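PDB 7D39: Cd1 from Flavonifractor plautii, which probably acts as an FMN-dependent ene-reductase that starts the breakdown of flavones and flavonols in gut bacteria. Local coordinates for residues 181-184 and 185-188; 201-204 and 205-208; 214-217 and 218-221; 283-286 and 287-290. All coordinates share one frame; numbering follows the deposited sequence.

Interaction 1: residues 181-184 and 185-188; sequences LVED and ERVA
The carboxylate of Glu183 sits at the edge of the Arg186 guanidinium, with its CD close to the guanidinium plane, and the two flat groups are turned 52° against each other. Arg186 grips from the side, through NE and one terminal nitrogen, and both bonds end on a single oxygen: Arg186 NE lies 2.9 Å from Glu183 OE1, and Arg186 NH2 is again 2.9 Å from Glu183 OE1. The two donors meet this oxygen differently. NH2 arrives on its syn side, near the carboxylate plane, whereas NE comes from above that plane. The side chains run alongside one another, and bends at chi2 and chi3 of Arg186 (-131° and -91°) bring NE and NH2 round to the carboxylate.

Glu183 is also the N-cap residue of helix 184-202. Its carbonyl accepts the amide of Val187, with Val187 N 3.0 Å from Glu183 O, and a weak bond from Arg186 N adds to this. One residue on, Ala188 N donates to Asp184 O over 2.9 Å in a regular helical bond. Val187 CG2 lies against the same Glu183 carbonyl, 3.3 Å from Glu183 O. Arg186 NH2 also bonds to the carbonyl of Pro175, tying the first turn of the helix to the loop after strand 167-174, while Leu181 and Val187 touch Ser14 and Glu21 of helix 14-28.

Interaction 2: residues 201-204 and 205-208; sequences AKDI and EHAQ
From Asp203, where the backbone leaves helix 184-202 of the flavodoxin-like domain, to His206 the chain turns back on itself. Asp203 has extended backbone angles (phi -131°, psi 84°), and a tight turn follows. Two weak main-chain bonds cross the turn: His206 N to Asp203 O at 3.2 Å, and Ala207 N to Ile204 O at 3.4 Å. A firmer hold comes from the Asp203 side chain, which reaches the amide three residues ahead as an N-cap aspartate would, although no regular helix follows. His206 N is 2.9 Å from Asp203 OD2, approaching from above the carboxylate plane. The CG of Asp203 stands anti to its own amide nitrogen (chi1 -177°), an orientation that swings the carboxylate over the turn.

Lys167 of strand 167-174 also donates to Ile204 O. The Ile204 and Ala207 side chains pack on Val138 of strand 138-144, joining the turn to the parallel sheet. Glu205 CB lies over one face of the His206 imidazole, offset toward the rim. The Asp203 carboxylate stands almost perpendicular to this ring and meets it at the edge, where His206 ND1 bonds to Asp203 OD1; the modelled 2.4 Å between ND1 and OD1 is so short that its exact value is doubtful.

Interaction 3: residues 214-217 and 218-221; sequences GVCP and HCHS
Cys216 lays its CB and SG against the side chain of Cys219, with Cys216 CB 3.2 Å from Cys219 SG and the two sulfurs, Cys216 SG and Cys219 SG, 2.2 Å apart as a modelled disulfide. The SG of Cys216 stands anti to the backbone N (chi1 175°), which carries it inward, to the side where Cys233 and Cys236 lie. Cys219 SG is also modelled as bonded to both of these cysteines. One sulfur cannot form three disulfides at once, so the bonding within the cluster is doubtful even though the four side chains plainly converge.

Backbone bonds shape the loop around this pair. Ser221 O accepts two amides: Val215 N at 3.0 Å, from above the carbonyl plane, and Cys216 N at 3.2 Å, lying in that plane. Cys216 O in turn takes the amide of His220, with His220 N 2.8 Å from Cys216 O. His220 has a positive phi of 73°, and its carbonyl turns toward Gly214, where Gly214 CA and His220 O come within 3.0 Å in a CA-H...O contact.

The imidazole of His218 leads away from the loop, and its NE2 bonds to Asp263; the ring of His220 stacks on Tyr209. Val215 and Pro217 rest on Phe251 of strand 248-252. No metal is modelled, but the tight Cys-Pro-His-Cys turn, facing Cys233 and Cys236 at the turn between strands 230-233 and 239-245, resembles a zinc-ribbon or rubredoxin-like knuckle, a likeness that only suggests a metal site.

Interaction 4: residues 283-286 and 287-290; sequences IANM and QTEK
A type I beta turn from Asn285 to Thr288 links helix 265-285 to helix 289-301, and the carbonyl of Asn285 is its focus. Asn285 O accepts both the amide and the hydroxyl of the same residue: Thr288 N lies 3.1 Å from Asn285 O, and Thr288 OG1 is 2.6 Å from Asn285 O. The hydroxyl approaches in the carbonyl plane, whereas the amide comes from well above it, 64° out of plane, so the two donors use different parts of the oxygen. Thr288 OG1 is placed between its own backbone N and carbonyl carbon (chi1 60°), which turns it to the Asn285 carbonyl.

Thr288 is at the same time the N-cap of helix 289-301. Its OG1 gives its proton to Asn285 O and accepts the amide of Tyr291, joining the turn to the first turn of the helix that follows. Thr288 CG2 lies by the end of the preceding helix, 3.7 Å from Asn285 O and 4.0 Å from Ala284 O.

One residue earlier, Gln287 N donates to Ala284 O over 3.0 Å, again from above the carbonyl plane. Gln287 CB packs beside that carbonyl, 3.3 Å from Ala284 O. Its CG stands anti to the carbonyl carbon (chi1 -65°), which puts Gln287 CG 3.8 Å from Ile283 O; the bend at chi2 then turns the amide back, with Gln287 NE2 4.1 Å from Ile283 O. Selenomethionine Met286 touches Tyr291 with its side chain, and Gln287 touches Lys292, both on helix 289-301.

Interactions 1 and 2 mark the two ends of helix 184-202, and their centres are 27 Å apart. At interaction 1 the side chain of Leu181 is about 7 Å from the bound flavin mononucleotide. Beyond interaction 2 the chain runs on to the cysteine-bearing loop of interaction 3, whose nearest atoms are about 8 Å from those of interaction 2 without touching. Interaction 4 belongs to the C-terminal helices 265-285 and 289-301, with its centre 60 Å from that of interaction 1 and 42 Å from that of interaction 3. It lies across the chain's centre from interactions 1 and 2.

Interaction 1: residues 181-184 and 185-188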
# COMPACT_ATOMS: atom_id res chain seq x y z
N LEU A 181 4.74 -3.58 24.52
CA LEU A 181 5.32 -2.38 25.10
C LEU A 181 6.16 -2.64 26.36
O LEU A 181 6.84 -1.72 26.83
CB LEU A 181 4.23 -1.35 25.39
CG LEU A 181 3.53 -0.83 24.12
CD1 LEU A 181 2.59 0.30 24.44
CD2 LEU A 181 4.53 -0.39 23.06
N VAL A 182 6.16 -3.85 26.90
CA VAL A 182 7.14 -4.21 27.92
C VAL A 182 8.20 -5.15 27.38
O VAL A 182 8.96 -5.74 28.16
CB VAL A 182 6.49 -4.80 29.18
CG1 VAL A 182 5.53 -3.81 29.82
CG2 VAL A 182 5.78 -6.11 28.87
N GLU A 183 8.28 -5.31 26.06
CA GLU A 183 9.30 -6.15 25.43
C GLU A 183 10.36 -5.22 24.85
O GLU A 183 10.21 -4.72 23.73
CB GLU A 183 8.68 -7.06 24.38
CG GLU A 183 7.78 -8.14 24.97
CD GLU A 183 6.95 -8.87 23.92
OE1 GLU A 183 6.73 -8.32 22.82
OE2 GLU A 183 6.49 -9.99 24.19
N ASP A 184 11.46 -5.03 25.59
CA ASP A 184 12.43 -3.98 25.27
C ASP A 184 13.09 -4.17 23.91
O ASP A 184 13.32 -3.20 23.19
CB ASP A 184 13.50 -3.90 26.36
CG ASP A 184 12.96 -3.35 27.67
OD1 ASP A 184 12.00 -2.53 27.64
OD2 ASP A 184 13.51 -3.73 28.72
N GLU A 185 13.50 -5.40 23.57
CA GLU A 185 14.18 -5.60 22.28
C GLU A 185 13.25 -5.33 21.11
O GLU A 185 13.70 -4.92 20.03
CB GLU A 185 14.76 -7.02 22.19
CG GLU A 185 13.73 -8.13 22.01
CD GLU A 185 12.92 -8.42 23.29
OE1 GLU A 185 12.17 -9.43 23.30
OE2 GLU A 185 13.03 -7.65 24.27
N ARG A 186 11.95 -5.56 21.28
CA ARG A 186 11.04 -5.31 20.17
C ARG A 186 10.70 -3.83 20.06
O ARG A 186 10.47 -3.33 18.96
CB ARG A 186 9.80 -6.16 20.34
CG ARG A 186 10.12 -7.60 20.53
CD ARG A 186 9.28 -8.42 19.59
NE ARG A 186 8.05 -8.78 20.26
CZ ARG A 186 7.03 -9.38 19.68
NH1 ARG A 186 7.06 -9.68 18.38
NH2 ARG A 186 5.96 -9.66 20.41
N VAL A 187 10.67 -3.12 21.19
CA VAL A 187 10.50 -1.68 21.15
C VAL A 187 11.72 -1.03 20.52
O VAL A 187 11.60 -0.09 19.72
CB VAL A 187 10.23 -1.14 22.57
CG1 VAL A 187 10.16 0.39 22.58
CG2 VAL A 187 8.94 -1.72 23.12
N ALA A 188 12.91 -1.54 20.84
CA ALA A 188 14.13 -1.06 20.22
C ALA A 188 14.09 -1.25 18.71
O ALA A 188 14.66 -0.45 17.97
CB ALA A 188 15.35 -1.78 20.83

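Interaction 2: residues 201-204 and 205-208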
# COMPACT_ATOMS: atom_id res chain seq x y z
N ALA A 201 14.77 9.39 4.24
CA ALA A 201 14.15 10.62 3.77
C ALA A 201 15.16 11.73 3.57
O ALA A 201 14.89 12.68 2.84
CB ALA A 201 13.07 11.06 4.75
N LYS A 202 16.33 11.64 4.21
CA LYS A 202 17.40 12.59 3.94
C LYS A 202 17.77 12.58 2.46
O LYS A 202 17.85 13.64 1.83
CB LYS A 202 18.63 12.27 4.79
CG LYS A 202 18.60 12.74 6.24
CD LYS A 202 20.02 12.63 6.85
CE LYS A 202 20.01 12.23 8.33
NZ LYS A 202 19.99 13.37 9.29
N ASP A 203 17.99 11.39 1.90
CA ASP A 203 18.37 11.21 0.50
C ASP A 203 17.45 10.14 -0.09
O ASP A 203 17.80 8.97 -0.15
CB ASP A 203 19.85 10.82 0.38
CG ASP A 203 20.31 10.68 -1.06
OD1 ASP A 203 21.54 10.74 -1.28
OD2 ASP A 203 19.47 10.51 -1.96
N ILE A 204 16.25 10.55 -0.52
CA ILE A 204 15.29 9.58 -1.03
C ILE A 204 15.85 8.83 -2.23
O ILE A 204 15.54 7.66 -2.44
CB ILE A 204 13.96 10.28 -1.37
CG1 ILE A 204 13.30 10.82 -0.10
CG2 ILE A 204 13.01 9.32 -2.07
CD1 ILE A 204 12.04 11.60 -0.37
N GLU A 205 16.70 9.49 -3.03
CA GLU A 205 17.22 8.85 -4.23
C GLU A 205 18.09 7.65 -3.89
O GLU A 205 17.97 6.59 -4.52
CB GLU A 205 18.00 9.87 -5.06
CG GLU A 205 17.75 9.78 -6.54
CD GLU A 205 17.91 11.12 -7.23
OE1 GLU A 205 18.88 11.84 -6.89
OE2 GLU A 205 17.06 11.45 -8.09
N HIS A 206 18.97 7.79 -2.91
CA HIS A 206 19.88 6.73 -2.52
C HIS A 206 19.37 5.91 -1.34
O HIS A 206 20.10 5.06 -0.83
CB HIS A 206 21.26 7.32 -2.24
CG HIS A 206 21.77 8.15 -3.37
ND1 HIS A 206 21.71 9.53 -3.37
CD2 HIS A 206 22.30 7.80 -4.57
CE1 HIS A 206 22.21 9.99 -4.50
NE2 HIS A 206 22.57 8.96 -5.25
N ALA A 207 18.13 6.15 -0.89
CA ALA A 207 17.56 5.33 0.16
C ALA A 207 17.44 3.89 -0.33
O ALA A 207 17.16 3.64 -1.51
CB ALA A 207 16.19 5.87 0.58
N GLN A 208 17.65 2.95 0.58
CA GLN A 208 17.67 1.53 0.25
C GLN A 208 16.77 0.75 1.19
O GLN A 208 16.67 1.05 2.38
CB GLN A 208 19.09 0.98 0.32
CG GLN A 208 19.70 0.66 -1.03
CD GLN A 208 21.17 0.29 -0.92
OE1 GLN A 208 21.85 0.72 0.01
NE2 GLN A 208 21.65 -0.52 -1.85

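Interaction 3: residues 214-217 and 218-221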
# COMPACT_ATOMS: atom_id res chain seq x y z
N GLY A 214 12.74 -11.69 1.57
CA GLY A 214 11.60 -12.40 1.00
C GLY A 214 12.00 -13.44 -0.04
O GLY A 214 13.14 -13.90 -0.10
N VAL A 215 11.01 -13.84 -0.84
CA VAL A 215 11.19 -14.83 -1.89
C VAL A 215 11.23 -14.18 -3.27
O VAL A 215 12.11 -14.48 -4.08
CB VAL A 215 10.09 -15.92 -1.82
CG1 VAL A 215 10.11 -16.79 -3.07
CG2 VAL A 215 10.25 -16.78 -0.58
N CYS A 216 10.27 -13.29 -3.57
CA CYS A 216 10.28 -12.52 -4.81
C CYS A 216 11.50 -11.61 -4.79
O CYS A 216 11.60 -10.72 -3.94
CB CYS A 216 8.98 -11.70 -4.97
SG CYS A 216 8.90 -10.56 -6.41
N PRO A 217 12.45 -11.81 -5.69
CA PRO A 217 13.64 -10.94 -5.69
C PRO A 217 13.32 -9.50 -6.04
O PRO A 217 14.11 -8.60 -5.74
CB PRO A 217 14.55 -11.58 -6.75
CG PRO A 217 13.93 -12.93 -7.05
CD PRO A 217 12.48 -12.80 -6.77
N HIS A 218 12.18 -9.25 -6.64
CA HIS A 218 11.81 -7.91 -7.03
C HIS A 218 10.91 -7.23 -5.99
O HIS A 218 11.20 -6.16 -5.57
CB HIS A 218 11.16 -7.98 -8.40
CG HIS A 218 10.54 -6.71 -8.85
ND1 HIS A 218 11.26 -5.66 -9.35
CD2 HIS A 218 9.25 -6.31 -8.86
CE1 HIS A 218 10.44 -4.67 -9.66
NE2 HIS A 218 9.22 -5.05 -9.37
N CYS A 219 9.85 -7.94 -5.57
CA CYS A 219 8.79 -7.53 -4.61
C CYS A 219 9.36 -7.54 -3.14
O CYS A 219 9.13 -6.64 -2.39
CB CYS A 219 7.41 -8.34 -4.78
SG CYS A 219 6.95 -9.54 -6.15
N HIS A 220 10.13 -8.57 -2.81
CA HIS A 220 10.50 -9.08 -1.48
C HIS A 220 9.43 -9.81 -0.72
O HIS A 220 9.63 -10.25 0.37
CB HIS A 220 11.28 -8.13 -0.56
CG HIS A 220 12.44 -7.49 -1.21
ND1 HIS A 220 12.51 -6.14 -1.44
CD2 HIS A 220 13.59 -8.01 -1.69
CE1 HIS A 220 13.64 -5.86 -2.04
NE2 HIS A 220 14.31 -6.98 -2.20
N SER A 221 8.32 -9.98 -1.37
CA SER A 221 7.16 -10.68 -0.90
C SER A 221 7.42 -12.14 -0.61
O SER A 221 8.24 -12.74 -1.21
CB SER A 221 6.09 -10.55 -1.95
OG SER A 221 4.95 -11.22 -1.59

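Interaction 4: residues 283-286 and 287-290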
# COMPACT_ATOMS: atom_id res chain seq x y z
N ILE A 283 -18.83 0.87 -22.00
CA ILE A 283 -19.75 1.96 -22.29
C ILE A 283 -20.57 1.64 -23.53
O ILE A 283 -21.78 1.86 -23.56
CB ILE A 283 -18.97 3.28 -22.46
CG1 ILE A 283 -18.48 3.78 -21.10
CG2 ILE A 283 -19.83 4.33 -23.16
CD1 ILE A 283 -17.33 4.73 -21.20
N ALA A 284 -19.92 1.08 -24.55
CA ALA A 284 -20.65 0.70 -25.75
C ALA A 284 -21.59 -0.47 -25.47
O ALA A 284 -22.74 -0.47 -25.92
CB ALA A 284 -19.67 0.35 -26.87
N ASN A 285 -21.12 -1.46 -24.72
CA ASN A 285 -21.96 -2.61 -24.38
C ASN A 285 -23.20 -2.19 -23.58
O ASN A 285 -24.25 -2.82 -23.71
CB ASN A 285 -21.12 -3.63 -23.60
CG ASN A 285 -20.30 -4.54 -24.52
OD1 ASN A 285 -20.71 -4.84 -25.64
ND2 ASN A 285 -19.15 -4.98 -24.05
N MSE A 286 -23.10 -1.13 -22.78
CA MSE A 286 -24.26 -0.68 -22.01
C MSE A 286 -25.37 -0.10 -22.88
O MSE A 286 -26.49 0.08 -22.41
CB MSE A 286 -23.84 0.36 -20.99
CG MSE A 286 -22.89 -0.18 -19.93
SE MSE A 286 -22.41 1.17 -18.65
CE MSE A 286 -21.78 2.53 -19.88
N GLN A 287 -25.04 0.20 -24.14
CA GLN A 287 -26.03 0.66 -25.10
C GLN A 287 -26.74 -0.46 -25.82
O GLN A 287 -27.79 -0.22 -26.42
CB GLN A 287 -25.38 1.56 -26.16
CG GLN A 287 -24.82 2.83 -25.60
CD GLN A 287 -25.76 3.45 -24.60
OE1 GLN A 287 -26.98 3.38 -24.76
NE2 GLN A 287 -25.20 4.03 -23.55
N THR A 288 -26.22 -1.69 -25.77
CA THR A 288 -26.84 -2.78 -26.50
C THR A 288 -28.16 -3.20 -25.88
O THR A 288 -28.40 -3.04 -24.68
CB THR A 288 -25.93 -4.01 -26.54
OG1 THR A 288 -25.67 -4.44 -25.20
CG2 THR A 288 -24.63 -3.73 -27.29
N GLU A 289 -29.02 -3.77 -26.72
CA GLU A 289 -30.28 -4.30 -26.24
C GLU A 289 -30.08 -5.52 -25.36
O GLU A 289 -30.84 -5.72 -24.41
CB GLU A 289 -31.17 -4.63 -27.45
CG GLU A 289 -32.27 -5.64 -27.16
CD GLU A 289 -33.21 -5.82 -28.34
OE1 GLU A 289 -33.34 -4.87 -29.16
OE2 GLU A 289 -33.81 -6.92 -28.45
N LYS A 290 -29.06 -6.33 -25.64
CA LYS A 290 -28.77 -7.48 -24.78
C LYS A 290 -28.53 -7.03 -23.35
O LYS A 290 -29.11 -7.57 -22.40
CB LYS A 290 -27.57 -8.26 -25.33
CG LYS A 290 -27.26 -9.55 -24.57
CD LYS A 290 -25.81 -9.97 -24.78
CE LYS A 290 -25.69 -11.05 -25.82
NZ LYS A 290 -26.31 -12.28 -25.30